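Local atomic coordinates of golgi autoantigen, golgin subfamily A member 4 (Homo sapiens, PDB entry 1UPT), a protein that acts in vesicle traffic at the Golgi, including endosome-to-Golgi transport, and binds small GTPases, here represented by its C-terminal GRIP domain. Residues F15-G20 / T25-I30. Residues are numbered along the deposited sequence; the frame is centred on the assembly and turned at random.
Sequences FEYMMG and TMAKVI
Tyr17 holds CG anti to the backbone N (chi1 179°), beside its own carbonyl carbon, and sends the ring across the side of helix 23-33 that carries Met26, Ala27 and Ile30. Ile30 meets it through CG1, which is anti to the carbonyl carbon (chi1 -68°) and carries CD1 on to the ring. That methyl lies 3.8 Å from Tyr17 CG, an off-centre CH-pi contact in which CD1 sits 30° off the normal at the ring centre, and the two side chains cross at about a right angle. Met26, a selenomethionine, meets the tyrosine nearer its backbone: its CB is 3.7 Å from Tyr17 CB, and the two side chains then run past each other in opposite directions. The bent chain of Met26 turns alongside Glu16 instead, where CG and SE both touch the CB of Glu16, SE at 4.0 Å. Farther out on the ring, Tyr17 CE1 rests 4.2 Å from Ala27 CB. No hydrogen bond crosses between 15-20 and 25-30, so apolar packing joins them, closest at Tyr17 and Met26, whose CA atoms are 5.7 Å apart. Glu16 gives the packing its CB and sends its carboxylate away to a salt bridge with Arg21. After helix 5-18, Gly20 takes a positive phi in a Schellman motif, its N bonded to Tyr17 O at 3.1 Å, and residues 19-22 turn the chain into a roughly antiparallel helical hairpin with helix 23-33, part of the three-helix GRIP domain. Around it, Ile30 continues onto Val13 and Leu14 of helix 5-18, Met18 of the second subunit packs on Tyr17 and Ala27, and aromatic packing from the chain of another protein reaches Glu16 and Met26, while helix 38-57 brings Glu48 against both Tyr17 and Ala27.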
loop_
_atom_site.group_PDB
_atom_site.type_symbol
_atom_site.label_atom_id
_atom_site.label_comp_id
_atom_site.label_asym_id
_atom_site.label_seq_id
_atom_site.Cartn_x
_atom_site.Cartn_y
_atom_site.Cartn_z
ATOM N N PHE B 15 -5.103 5.363 3.897
ATOM C CA PHE B 15 -6.396 5.926 4.201
ATOM C C PHE B 15 -6.429 7.380 3.765
ATOM O O PHE B 15 -7.341 7.776 3.067
ATOM C CB PHE B 15 -6.767 5.771 5.678
ATOM C CG PHE B 15 -8.111 6.363 6.009
ATOM C CD1 PHE B 15 -9.270 5.824 5.465
ATOM C CD2 PHE B 15 -8.213 7.483 6.828
ATOM C CE1 PHE B 15 -10.509 6.382 5.732
ATOM C CE2 PHE B 15 -9.458 8.049 7.109
ATOM C CZ PHE B 15 -10.612 7.491 6.555
ATOM N N GLU B 16 -5.414 8.153 4.145
ATOM C CA GLU B 16 -5.307 9.548 3.686
ATOM C C GLU B 16 -5.285 9.643 2.155
ATOM O O GLU B 16 -6.020 10.417 1.568
ATOM C CB GLU B 16 -4.081 10.252 4.280
ATOM C CG GLU B 16 -4.024 10.267 5.803
ATOM C CD GLU B 16 -5.184 11.043 6.389
ATOM O OE1 GLU B 16 -5.198 12.274 6.204
ATOM O OE2 GLU B 16 -6.103 10.424 6.967
ATOM N N TYR B 17 -4.482 8.813 1.508
ATOM C CA TYR B 17 -4.385 8.828 0.052
ATOM C C TYR B 17 -5.713 8.523 -0.658
ATOM O O TYR B 17 -6.129 9.232 -1.564
ATOM C CB TYR B 17 -3.320 7.835 -0.402
ATOM C CG TYR B 17 -3.148 7.755 -1.890
ATOM C CD1 TYR B 17 -2.527 8.765 -2.606
ATOM C CD2 TYR B 17 -3.586 6.643 -2.589
ATOM C CE1 TYR B 17 -2.382 8.679 -3.986
ATOM C CE2 TYR B 17 -3.438 6.553 -3.954
ATOM C CZ TYR B 17 -2.850 7.570 -4.648
ATOM O OH TYR B 17 -2.710 7.420 -6.003
HETATM N N MSE B 18 -6.371 7.465 -0.220
HETATM C CA MSE B 18 -7.608 7.017 -0.831
HETATM C C MSE B 18 -8.769 7.956 -0.527
HETATM O O MSE B 18 -9.705 7.996 -1.283
HETATM C CB MSE B 18 -7.908 5.572 -0.401
HETATM C CG MSE B 18 -6.892 4.641 -1.018
HETATM SE SE MSE B 18 -7.040 2.811 -0.416
HETATM C CE MSE B 18 -7.845 2.038 -1.999
HETATM N N MSE B 19 -8.649 8.755 0.535
HETATM C CA MSE B 19 -9.631 9.797 0.895
HETATM C C MSE B 19 -9.310 11.171 0.277
HETATM O O MSE B 19 -10.019 12.141 0.519
HETATM C CB MSE B 19 -9.732 9.903 2.415
HETATM C CG MSE B 19 -10.326 8.654 3.081
HETATM SE SE MSE B 19 -12.050 8.159 2.261
HETATM C CE MSE B 19 -13.163 9.617 3.139
ATOM N N GLY B 20 -8.244 11.228 -0.526
ATOM C CA GLY B 20 -7.891 12.378 -1.333
ATOM C C GLY B 20 -7.134 13.462 -0.591
ATOM O O GLY B 20 -7.101 14.616 -1.040
ATOM N N THR B 25 2.241 13.600 -1.325
ATOM C CA THR B 25 3.092 13.142 -0.249
ATOM C C THR B 25 2.845 11.673 0.034
ATOM O O THR B 25 3.787 10.892 0.107
ATOM C CB THR B 25 2.889 13.978 0.989
ATOM O OG1 THR B 25 3.200 15.351 0.690
ATOM C CG2 THR B 25 3.902 13.554 2.068
HETATM N N MSE B 26 1.573 11.317 0.164
HETATM C CA MSE B 26 1.175 9.927 0.400
HETATM C C MSE B 26 1.650 9.011 -0.733
HETATM O O MSE B 26 2.054 7.883 -0.472
HETATM C CB MSE B 26 -0.333 9.787 0.594
HETATM C CG MSE B 26 -0.985 10.493 1.811
HETATM SE SE MSE B 26 -0.146 10.150 3.570
HETATM C CE MSE B 26 1.268 11.502 3.655
ATOM N N ALA B 27 1.606 9.476 -1.988
ATOM C CA ALA B 27 2.053 8.634 -3.100
ATOM C C ALA B 27 3.548 8.377 -2.991
ATOM O O ALA B 27 4.018 7.262 -3.251
ATOM C CB ALA B 27 1.758 9.255 -4.442
ATOM N N LYS B 28 4.306 9.407 -2.617
ATOM C CA LYS B 28 5.726 9.192 -2.324
ATOM C C LYS B 28 5.949 8.164 -1.201
ATOM O O LYS B 28 6.801 7.275 -1.301
ATOM C CB LYS B 28 6.410 10.492 -1.929
ATOM C CG LYS B 28 6.517 11.460 -3.073
ATOM C CD LYS B 28 6.884 12.861 -2.606
ATOM C CE LYS B 28 8.358 13.018 -2.405
ATOM N NZ LYS B 28 8.639 14.498 -2.238
ATOM N N VAL B 29 5.203 8.304 -0.118
ATOM C CA VAL B 29 5.372 7.388 0.991
ATOM C C VAL B 29 5.044 5.923 0.578
ATOM O O VAL B 29 5.788 5.014 0.887
ATOM C CB VAL B 29 4.472 7.742 2.179
ATOM C CG1 VAL B 29 4.608 6.695 3.257
ATOM C CG2 VAL B 29 4.804 9.120 2.753
ATOM N N ILE B 30 3.927 5.725 -0.109
ATOM C CA ILE B 30 3.463 4.392 -0.458
ATOM C C ILE B 30 4.477 3.730 -1.376
ATOM O O ILE B 30 4.824 2.580 -1.164
ATOM C CB ILE B 30 2.085 4.424 -1.151
ATOM C CG1 ILE B 30 0.984 4.873 -0.180
ATOM C CG2 ILE B 30 1.760 3.069 -1.750
ATOM C CD1 ILE B 30 -0.274 5.420 -0.876
#